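Local coordinates for methylated RNA-binding protein 1 (Saccharomyces cerevisiae S288c, PDB 4RCM) that recognises N6-methyladenosine in RNA through its YTH domain and, by binding the 3'-UTR of PHO4 mRNA, lowers the stability of that message, at residues Phe19-Ser24 with Val61-Ser66; Arg47-Tyr52 with Ser81-Asp86; Met85-Ser90 with Ala101-Trp106. One frame throughout, in Å; residues are numbered along the deposited sequence.

Contact 1 of 3, residues Phe19-Ser24 with Val61-Ser66; sequences FVIKSS and VFLFFS. With nucleotides of chain C.
With CG1 beside the backbone N (chi1 -63°) and CG2 anti to that nitrogen, Ile21 spreads its two branches between Leu63 and Phe65. CB sits almost over the centre of the Phe65 ring, a CH-pi contact of 4.0 Å from Ile21 CB to the ring centroid, and CG2 leans to the ring's rim. The other branch packs against the next residue on the same face, Ile21 CG1 lying 3.7 Å from Leu63 CB. Lys22, on the reverse face, is bent at chi2 and chi3, which folds its chain back over Ser66 until NZ donates to Ser66 OG at 2.7 Å. That hydroxyl also bonds Arg72 O, so two partners hold it. Backbone bonds run in parallel register, from Phe19 N to Phe62 O (3.0 Å) down to Ser23 N to Ser66 O (2.8 Å). Past the last bond Ser24 meets the modified base of chain C, Ser24 N lying 2.9 Å from N3 of the N6-methyladenosine; from within the paired strand, Lys22 O faces ribose C2'. Parallel in an otherwise largely antiparallel sheet, this strand pair is part of the central sheet of the YTH domain, and its end, Lys22 to Ser24, binds the m6A nucleotide.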
loop_
_atom_site.group_PDB
_atom_site.type_symbol
_atom_site.label_atom_id
_atom_site.label_comp_id
_atom_site.label_asym_id
_atom_site.label_seq_id
_atom_site.Cartn_x
_atom_site.Cartn_y
_atom_site.Cartn_z
ATOM N N PHE A 19 4.104 -5.027 -1.058
ATOM C CA PHE A 19 2.880 -5.811 -0.893
ATOM C C PHE A 19 1.689 -5.010 -1.299
ATOM O O PHE A 19 1.679 -3.782 -1.144
ATOM C CB PHE A 19 2.668 -6.192 0.558
ATOM C CG PHE A 19 3.790 -6.969 1.135
ATOM C CD1 PHE A 19 4.857 -6.313 1.721
ATOM C CD2 PHE A 19 3.787 -8.348 1.092
ATOM C CE1 PHE A 19 5.925 -7.007 2.248
ATOM C CE2 PHE A 19 4.830 -9.057 1.638
ATOM C CZ PHE A 19 5.898 -8.394 2.218
ATOM N N VAL A 20 0.663 -5.699 -1.785
ATOM C CA VAL A 20 -0.623 -5.063 -2.057
ATOM C C VAL A 20 -1.437 -5.043 -0.764
ATOM O O VAL A 20 -1.367 -5.988 0.012
ATOM C CB VAL A 20 -1.418 -5.776 -3.176
ATOM C CG1 VAL A 20 -2.883 -5.374 -3.184
ATOM C CG2 VAL A 20 -0.800 -5.455 -4.514
ATOM N N ILE A 21 -2.225 -3.974 -0.578
ATOM C CA ILE A 21 -3.218 -3.877 0.550
ATOM C C ILE A 21 -4.572 -3.749 -0.130
ATOM O O ILE A 21 -4.743 -2.886 -1.009
ATOM C CB ILE A 21 -2.986 -2.668 1.501
ATOM C CG1 ILE A 21 -1.643 -2.768 2.213
ATOM C CG2 ILE A 21 -4.095 -2.560 2.563
ATOM C CD1 ILE A 21 -1.490 -3.920 3.188
ATOM N N LYS A 22 -5.524 -4.631 0.233
ATOM C CA LYS A 22 -6.903 -4.508 -0.325
ATOM C C LYS A 22 -7.777 -4.095 0.835
ATOM O O LYS A 22 -7.835 -4.789 1.892
ATOM C CB LYS A 22 -7.430 -5.829 -0.915
ATOM C CG LYS A 22 -6.614 -6.427 -2.037
ATOM C CD LYS A 22 -6.523 -5.509 -3.256
ATOM C CE LYS A 22 -7.865 -5.260 -3.948
ATOM N NZ LYS A 22 -7.703 -4.554 -5.260
ATOM N N SER A 23 -8.355 -2.930 0.698
ATOM C CA SER A 23 -9.262 -2.398 1.711
ATOM C C SER A 23 -10.705 -2.599 1.276
ATOM O O SER A 23 -11.036 -2.399 0.081
ATOM C CB SER A 23 -9.003 -0.894 1.896
ATOM O OG SER A 23 -10.019 -0.317 2.682
ATOM N N SER A 24 -11.557 -2.937 2.237
ATOM C CA SER A 24 -13.021 -2.993 2.034
ATOM C C SER A 24 -13.715 -1.638 1.738
ATOM O O SER A 24 -14.842 -1.653 1.222
ATOM C CB SER A 24 -13.685 -3.685 3.247
ATOM O OG SER A 24 -13.371 -5.086 3.247
ATOM N N VAL A 61 9.690 -1.398 3.524
ATOM C CA VAL A 61 8.421 -2.050 3.092
ATOM C C VAL A 61 7.443 -0.978 2.571
ATOM O O VAL A 61 7.128 0.011 3.288
ATOM C CB VAL A 61 7.754 -2.856 4.197
ATOM C CG1 VAL A 61 6.353 -3.318 3.821
ATOM C CG2 VAL A 61 8.582 -4.079 4.515
ATOM N N PHE A 62 7.016 -1.163 1.327
ATOM C CA PHE A 62 5.954 -0.353 0.736
ATOM C C PHE A 62 4.690 -1.155 0.474
ATOM O O PHE A 62 4.754 -2.384 0.167
ATOM C CB PHE A 62 6.422 0.297 -0.551
ATOM C CG PHE A 62 7.385 1.400 -0.313
ATOM C CD1 PHE A 62 8.715 1.119 -0.101
ATOM C CD2 PHE A 62 6.936 2.687 -0.209
ATOM C CE1 PHE A 62 9.609 2.141 0.136
ATOM C CE2 PHE A 62 7.802 3.718 0.044
ATOM C CZ PHE A 62 9.146 3.449 0.226
ATOM N N LEU A 63 3.561 -0.432 0.544
ATOM C CA LEU A 63 2.200 -0.990 0.429
ATOM C C LEU A 63 1.469 -0.296 -0.652
ATOM O O LEU A 63 1.274 0.911 -0.535
ATOM C CB LEU A 63 1.453 -0.730 1.677
ATOM C CG LEU A 63 2.251 -1.240 2.901
ATOM C CD1 LEU A 63 1.474 -0.927 4.131
ATOM C CD2 LEU A 63 2.464 -2.713 2.796
ATOM N N PHE A 64 1.082 -1.028 -1.682
ATOM C CA PHE A 64 0.198 -0.460 -2.708
ATOM C C PHE A 64 -1.257 -0.617 -2.218
ATOM O O PHE A 64 -1.813 -1.728 -2.194
ATOM C CB PHE A 64 0.365 -1.185 -4.033
ATOM C CG PHE A 64 1.749 -1.095 -4.629
ATOM C CD1 PHE A 64 2.231 0.104 -5.135
ATOM C CD2 PHE A 64 2.560 -2.221 -4.716
ATOM C CE1 PHE A 64 3.487 0.171 -5.734
ATOM C CE2 PHE A 64 3.835 -2.129 -5.299
ATOM C CZ PHE A 64 4.279 -0.939 -5.808
ATOM N N PHE A 65 -1.863 0.478 -1.809
ATOM C CA PHE A 65 -3.285 0.468 -1.427
ATOM C C PHE A 65 -4.300 0.385 -2.563
ATOM O O PHE A 65 -4.373 1.241 -3.455
ATOM C CB PHE A 65 -3.577 1.652 -0.580
ATOM C CG PHE A 65 -3.246 1.429 0.851
ATOM C CD1 PHE A 65 -1.946 1.547 1.319
ATOM C CD2 PHE A 65 -4.251 1.111 1.729
ATOM C CE1 PHE A 65 -1.668 1.340 2.690
ATOM C CE2 PHE A 65 -3.985 0.938 3.076
ATOM C CZ PHE A 65 -2.695 1.015 3.541
ATOM N N SER A 66 -5.164 -0.605 -2.440
ATOM C CA SER A 66 -6.196 -0.800 -3.423
ATOM C C SER A 66 -7.547 -1.040 -2.714
ATOM O O SER A 66 -7.581 -1.573 -1.602
ATOM C CB SER A 66 -5.792 -2.024 -4.242
ATOM O OG SER A 66 -6.584 -2.128 -5.401
ATOM C C2 6MZ C 3 -10.856 -2.882 5.488
ATOM C C4 6MZ C 3 -9.547 -4.802 5.059
ATOM C C5 6MZ C 3 -8.583 -4.389 6.090
ATOM N N9 6MZ C 3 -9.066 -5.951 4.547
ATOM N N3 6MZ C 3 -10.655 -4.013 4.805
ATOM N N1 6MZ C 3 -10.018 -2.447 6.455
ATOM C C6 6MZ C 3 -8.897 -3.117 6.809
ATOM N N6 6MZ C 3 -8.083 -2.696 7.803
ATOM C C9 6MZ C 3 -8.422 -1.597 8.679
ATOM N N7 6MZ C 3 -7.604 -5.336 6.146
ATOM C C8 6MZ C 3 -7.925 -6.278 5.203
ATOM O "O5'" 6MZ C 3 -10.137 -11.408 4.371
ATOM C "C5'" 6MZ C 3 -10.130 -10.039 4.844
ATOM C "C4'" 6MZ C 3 -10.371 -9.055 3.692
ATOM O "O4'" 6MZ C 3 -10.595 -7.724 4.204
ATOM C "C1'" 6MZ C 3 -9.818 -6.734 3.481
ATOM C "C2'" 6MZ C 3 -9.081 -7.541 2.396
ATOM O "O2'" 6MZ C 3 -9.778 -7.507 1.121
ATOM C "C3'" 6MZ C 3 -9.207 -8.995 2.689
ATOM O "O3'" 6MZ C 3 -9.459 -9.608 1.395
#

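Contact 2 of 3, residues Arg47-Tyr52 with Ser81-Asp86; sequences RLSEAY and SDLKMD
Helix 42-53 of the YTH domain meets the loop that follows strand 72-79 here, Ser49 and Tyr52 reaching across to Ser81, Asp82 and Leu83. Ser49 OG, anti to its backbone N (chi1 170°), donates to Asp82 OD1 at 2.6 Å, and OD1 accepts it on its syn lone pair. The same OD1 accepts a weak bond from Leu83 N at 2.9 Å, which ties the carboxylate back to its own loop. Leu83 adds an apolar touch beside the hydroxyl, with CD1 3.8 Å from Ser49 CB. One turn further along the helix, the Tyr52 ring lies with one face over Ser81 C, which is 3.6 Å above the ring plane and offset toward the rim, and Asp82 CB comes 3.9 Å from Tyr52 CD2. Tyr52 OH continues past the carbonyl carbon to within 3.4 Å of Ser81 CA. An alanine at Tyr52 would probably uncover the Ser81 backbone and leave the loop freer to shift against the helix. Ser81 OG, bonded to Asp82 O and to Lys103 N, joins this loop to strand 102-112. The arrangement is a helix-to-loop packing, with one serine-aspartate bond and an aromatic face on the Ser81 carbonyl carbon, at the periphery of the YTH fold.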
loop_
_atom_site.group_PDB
_atom_site.type_symbol
_atom_site.label_atom_id
_atom_site.label_comp_id
_atom_site.label_asym_id
_atom_site.label_seq_id
_atom_site.Cartn_x
_atom_site.Cartn_y
_atom_site.Cartn_z
ATOM N N ARG A 47 2.328 -11.764 8.188
ATOM C CA ARG A 47 3.146 -11.673 6.996
ATOM C C ARG A 47 3.939 -10.332 6.918
ATOM O O ARG A 47 5.130 -10.348 6.727
ATOM C CB ARG A 47 2.283 -11.836 5.747
ATOM C CG ARG A 47 1.694 -13.243 5.550
ATOM C CD ARG A 47 1.058 -13.321 4.173
ATOM N NE ARG A 47 2.101 -13.135 3.176
ATOM C CZ ARG A 47 1.892 -12.876 1.902
ATOM N NH1 ARG A 47 0.661 -12.784 1.429
ATOM N NH2 ARG A 47 2.912 -12.719 1.094
ATOM N N LEU A 48 3.263 -9.188 7.084
ATOM C CA LEU A 48 3.892 -7.897 7.024
ATOM C C LEU A 48 4.917 -7.679 8.136
ATOM O O LEU A 48 5.995 -7.148 7.897
ATOM C CB LEU A 48 2.843 -6.810 7.108
ATOM C CG LEU A 48 1.894 -6.747 5.908
ATOM C CD1 LEU A 48 0.823 -5.725 6.184
ATOM C CD2 LEU A 48 2.653 -6.405 4.643
ATOM N N SER A 49 4.577 -8.090 9.334
ATOM C CA SER A 49 5.470 -7.977 10.469
ATOM C C SER A 49 6.743 -8.800 10.287
ATOM O O SER A 49 7.814 -8.357 10.621
ATOM C CB SER A 49 4.719 -8.412 11.741
ATOM O OG SER A 49 5.577 -8.546 12.855
ATOM N N GLU A 50 6.631 -9.997 9.750
ATOM C CA GLU A 50 7.815 -10.828 9.536
ATOM C C GLU A 50 8.716 -10.187 8.489
ATOM O O GLU A 50 9.906 -10.156 8.632
ATOM C CB GLU A 50 7.422 -12.271 9.137
ATOM C CG GLU A 50 6.523 -12.983 10.146
ATOM N N ALA A 51 8.136 -9.654 7.423
ATOM C CA ALA A 51 8.916 -8.899 6.461
ATOM C C ALA A 51 9.628 -7.679 7.063
ATOM O O ALA A 51 10.795 -7.417 6.751
ATOM C CB ALA A 51 8.017 -8.455 5.306
ATOM N N TYR A 52 8.911 -6.881 7.839
ATOM C CA TYR A 52 9.467 -5.678 8.462
ATOM C C TYR A 52 10.657 -5.988 9.413
ATOM O O TYR A 52 11.727 -5.344 9.374
ATOM C CB TYR A 52 8.373 -5.030 9.296
ATOM C CG TYR A 52 8.800 -3.719 9.841
ATOM C CD1 TYR A 52 8.824 -2.590 9.026
ATOM C CD2 TYR A 52 9.228 -3.591 11.138
ATOM C CE1 TYR A 52 9.241 -1.374 9.550
ATOM C CE2 TYR A 52 9.650 -2.380 11.649
ATOM C CZ TYR A 52 9.649 -1.287 10.865
ATOM O OH TYR A 52 10.060 -0.084 11.388
ATOM N N SER A 81 6.738 1.060 11.186
ATOM C CA SER A 81 6.873 0.407 12.495
ATOM C C SER A 81 6.378 -1.026 12.387
ATOM O O SER A 81 5.689 -1.404 11.395
ATOM C CB SER A 81 6.050 1.159 13.565
ATOM O OG SER A 81 4.699 0.709 13.715
ATOM N N ASP A 82 6.704 -1.818 13.407
ATOM C CA ASP A 82 6.104 -3.120 13.587
ATOM C C ASP A 82 4.754 -2.973 14.334
ATOM O O ASP A 82 4.283 -1.845 14.608
ATOM C CB ASP A 82 7.099 -4.042 14.336
ATOM C CG ASP A 82 6.990 -5.547 13.936
ATOM O OD1 ASP A 82 5.948 -6.041 13.427
ATOM O OD2 ASP A 82 7.980 -6.247 14.166
ATOM N N LEU A 83 4.144 -4.119 14.658
ATOM C CA LEU A 83 2.795 -4.198 15.199
ATOM C C LEU A 83 2.864 -3.621 16.585
ATOM O O LEU A 83 3.815 -3.924 17.315
ATOM C CB LEU A 83 2.353 -5.659 15.316
ATOM C CG LEU A 83 2.327 -6.402 14.009
ATOM C CD1 LEU A 83 1.955 -7.863 14.226
ATOM C CD2 LEU A 83 1.347 -5.683 13.093
ATOM N N LYS A 84 1.884 -2.793 16.943
ATOM C CA LYS A 84 1.867 -2.134 18.259
ATOM C C LYS A 84 0.666 -2.545 19.081
ATOM O O LYS A 84 -0.408 -2.758 18.557
ATOM C CB LYS A 84 1.870 -0.607 18.082
ATOM C CG LYS A 84 3.142 -0.064 17.474
ATOM C CD LYS A 84 4.366 -0.549 18.226
ATOM C CE LYS A 84 5.641 -0.014 17.598
ATOM N NZ LYS A 84 5.688 1.462 17.692
ATOM N N MET A 85 0.851 -2.635 20.391
ATOM C CA MET A 85 -0.258 -2.994 21.250
ATOM C C MET A 85 -1.168 -1.789 21.481
ATOM O O MET A 85 -2.370 -1.978 21.700
ATOM C CB MET A 85 0.261 -3.532 22.585
ATOM N N ASP A 86 -0.621 -0.556 21.405
ATOM C CA ASP A 86 -1.294 0.633 21.981
ATOM C C ASP A 86 -1.717 1.757 21.011
ATOM O O ASP A 86 -1.924 2.895 21.441
ATOM C CB ASP A 86 -0.428 1.203 23.133
ATOM C CG ASP A 86 1.002 1.646 22.673
ATOM O OD1 ASP A 86 1.357 1.491 21.473
ATOM O OD2 ASP A 86 1.781 2.139 23.527
#

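Contact 3 of 3, residues Met85-Ser90 with Ala101-Trp106; sequences MDLDTS and AFKVRW
Apolar packing carries the contact, with Leu87 and Thr89 closing on the backbone and methyl of Ala101. Leu87 puts CG beside its backbone N, anti to the carbonyl carbon (chi1 -67°), and from there its two methyls part. Leu87 CD1 lies against Ala101, 3.6 Å from Ala101 O and 3.9 Å from Ala101 CB, while Leu87 CD2 reaches toward the aliphatic chain of Lys103, 4.2 Å from Lys103 CE. Thr89 approaches Ala101 CB as well, its methyl CG2 standing 3.7 Å from that atom and just as near to Ala101 N. The small alanine side chain is thus met by a methyl from each of two loop residues, and Ile37 of the neighbouring strand also touches both Leu87 and Ala101.

Polar links between the segments run through water. Ala101 N donates to one water molecule at 2.9 Å, and the same water accepts a weak bond from Leu87 N at 3.4 Å.

Other hydrogen bonds shape the loop itself. Asp88 OD1 takes Ser90 N at 3.1 Å, an Asx turn, and Ser90 OG at 2.7 Å; the amide comes from above the carboxylate plane, the hydroxyl from the syn side. Asp88 is also the centre of an inverse gamma turn closed by Thr89 N and Leu87 O. The hydroxyl of Thr89 is bonded to Glu95.

With no direct hydrogen bond between the segments, the loop is held to the strand by methyl contacts and a water that bridges them only weakly on the Leu87 side, while its own turns probably help to shape the chain on its way to Trp92, probably part of the m6A pocket as in related YTH domains.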
loop_
_atom_site.group_PDB
_atom_site.type_symbol
_atom_site.label_atom_id
_atom_site.label_comp_id
_atom_site.label_asym_id
_atom_site.label_seq_id
_atom_site.Cartn_x
_atom_site.Cartn_y
_atom_site.Cartn_z
ATOM N N MET A 85 0.851 -2.635 20.391
ATOM C CA MET A 85 -0.258 -2.994 21.250
ATOM C C MET A 85 -1.168 -1.789 21.481
ATOM O O MET A 85 -2.370 -1.978 21.700
ATOM C CB MET A 85 0.261 -3.532 22.585
ATOM N N ASP A 86 -0.621 -0.556 21.405
ATOM C CA ASP A 86 -1.294 0.633 21.981
ATOM C C ASP A 86 -1.717 1.757 21.011
ATOM O O ASP A 86 -1.924 2.895 21.441
ATOM C CB ASP A 86 -0.428 1.203 23.133
ATOM C CG ASP A 86 1.002 1.646 22.673
ATOM O OD1 ASP A 86 1.357 1.491 21.473
ATOM O OD2 ASP A 86 1.781 2.139 23.527
ATOM N N LEU A 87 -1.857 1.448 19.715
ATOM C CA LEU A 87 -2.419 2.418 18.737
ATOM C C LEU A 87 -3.951 2.365 18.722
ATOM O O LEU A 87 -4.520 1.362 19.079
ATOM C CB LEU A 87 -1.872 2.161 17.314
ATOM C CG LEU A 87 -0.373 2.426 17.060
ATOM C CD1 LEU A 87 0.112 1.746 15.796
ATOM C CD2 LEU A 87 -0.061 3.923 16.996
ATOM N N ASP A 88 -4.604 3.438 18.271
ATOM C CA ASP A 88 -6.098 3.563 18.298
ATOM C C ASP A 88 -6.793 2.813 17.136
ATOM O O ASP A 88 -7.196 3.415 16.119
ATOM C CB ASP A 88 -6.526 5.064 18.346
ATOM C CG ASP A 88 -8.067 5.265 18.449
ATOM O OD1 ASP A 88 -8.763 4.276 18.795
ATOM O OD2 ASP A 88 -8.567 6.413 18.177
ATOM N N THR A 89 -6.933 1.492 17.302
ATOM C CA THR A 89 -7.669 0.673 16.330
ATOM C C THR A 89 -9.208 0.910 16.316
ATOM O O THR A 89 -9.941 0.257 15.552
ATOM C CB THR A 89 -7.334 -0.822 16.505
ATOM O OG1 THR A 89 -7.517 -1.208 17.861
ATOM C CG2 THR A 89 -5.841 -1.101 16.124
ATOM N N SER A 90 -9.695 1.891 17.094
ATOM C CA SER A 90 -11.129 2.191 17.165
ATOM C C SER A 90 -11.603 2.902 15.901
ATOM O O SER A 90 -12.783 2.904 15.636
ATOM C CB SER A 90 -11.493 3.041 18.411
ATOM O OG SER A 90 -11.352 4.449 18.150
ATOM N N ALA A 101 -2.556 -2.478 15.204
ATOM C CA ALA A 101 -2.143 -1.619 14.085
ATOM C C ALA A 101 -0.603 -1.490 13.983
ATOM O O ALA A 101 0.135 -1.787 14.908
ATOM C CB ALA A 101 -2.816 -0.265 14.201
ATOM N N PHE A 102 -0.129 -1.029 12.832
ATOM C CA PHE A 102 1.241 -0.614 12.712
ATOM C C PHE A 102 1.271 0.768 12.041
ATOM O O PHE A 102 0.302 1.136 11.375
ATOM C CB PHE A 102 2.091 -1.661 11.964
ATOM C CG PHE A 102 1.592 -1.987 10.594
ATOM C CD1 PHE A 102 1.897 -1.168 9.525
ATOM C CD2 PHE A 102 0.800 -3.090 10.387
ATOM C CE1 PHE A 102 1.413 -1.449 8.247
ATOM C CE2 PHE A 102 0.320 -3.403 9.123
ATOM C CZ PHE A 102 0.610 -2.569 8.047
ATOM N N LYS A 103 2.375 1.511 12.176
ATOM C CA LYS A 103 2.425 2.885 11.592
ATOM C C LYS A 103 2.750 2.853 10.115
ATOM O O LYS A 103 3.553 2.010 9.640
ATOM C CB LYS A 103 3.427 3.735 12.315
ATOM C CG LYS A 103 3.106 3.937 13.790
ATOM C CD LYS A 103 4.300 4.490 14.558
ATOM C CE LYS A 103 3.982 4.638 16.034
ATOM N NZ LYS A 103 4.911 5.589 16.704
ATOM N N VAL A 104 2.140 3.802 9.381
ATOM C CA VAL A 104 2.402 3.973 7.970
ATOM C C VAL A 104 2.571 5.445 7.668
ATOM O O VAL A 104 2.018 6.280 8.371
ATOM C CB VAL A 104 1.291 3.377 7.033
ATOM C CG1 VAL A 104 1.128 1.890 7.355
ATOM C CG2 VAL A 104 -0.028 4.128 7.166
ATOM N N ARG A 105 3.328 5.747 6.630
ATOM C CA ARG A 105 3.391 7.102 6.097
ATOM C C ARG A 105 3.063 7.103 4.592
ATOM O O ARG A 105 3.718 6.450 3.789
ATOM C CB ARG A 105 4.759 7.718 6.364
ATOM C CG ARG A 105 5.180 7.762 7.852
ATOM C CD ARG A 105 4.568 8.954 8.674
ATOM N NE ARG A 105 4.871 8.959 10.149
ATOM C CZ ARG A 105 4.147 8.347 11.117
ATOM N NH1 ARG A 105 3.049 7.587 10.850
ATOM N NH2 ARG A 105 4.528 8.482 12.390
ATOM N N TRP A 106 2.047 7.825 4.228
ATOM C CA TRP A 106 1.547 7.818 2.862
ATOM C C TRP A 106 2.533 8.651 2.074
ATOM O O TRP A 106 2.645 9.852 2.321
ATOM C CB TRP A 106 0.123 8.370 2.843
ATOM C CG TRP A 106 -0.887 7.319 3.210
ATOM C CD1 TRP A 106 -1.119 6.788 4.457
ATOM C CD2 TRP A 106 -1.678 6.552 2.305
ATOM N NE1 TRP A 106 -2.063 5.807 4.375
ATOM C CE2 TRP A 106 -2.425 5.646 3.060
ATOM C CE3 TRP A 106 -1.847 6.569 0.928
ATOM C CZ2 TRP A 106 -3.333 4.759 2.487
ATOM C CZ3 TRP A 106 -2.758 5.687 0.367
ATOM C CH2 TRP A 106 -3.481 4.793 1.145
HETATM O O HOH W 1 -2.630 -1.292 17.849
#

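In the fold
From the N terminus, strand 17-23 enters first, and contact 1 closes the long, largely helical excursion that ends in strand 61-67. Helix 42-53 lies within that excursion, so contact 2, which joins it to the loop after strand 72-79, crosses contact 1 along the chain. The two also touch in space, where Leu48 packs on Phe19 and Leu63. Contact 3 starts on the residues where contact 2 ends, sharing Met85 and Asp86, and closes a short loop onto strand 102-112. That strand belongs to the same sheet as contact 1, with Trp106 meeting Phe65. Helix, connecting loop and central sheet are thereby tied together.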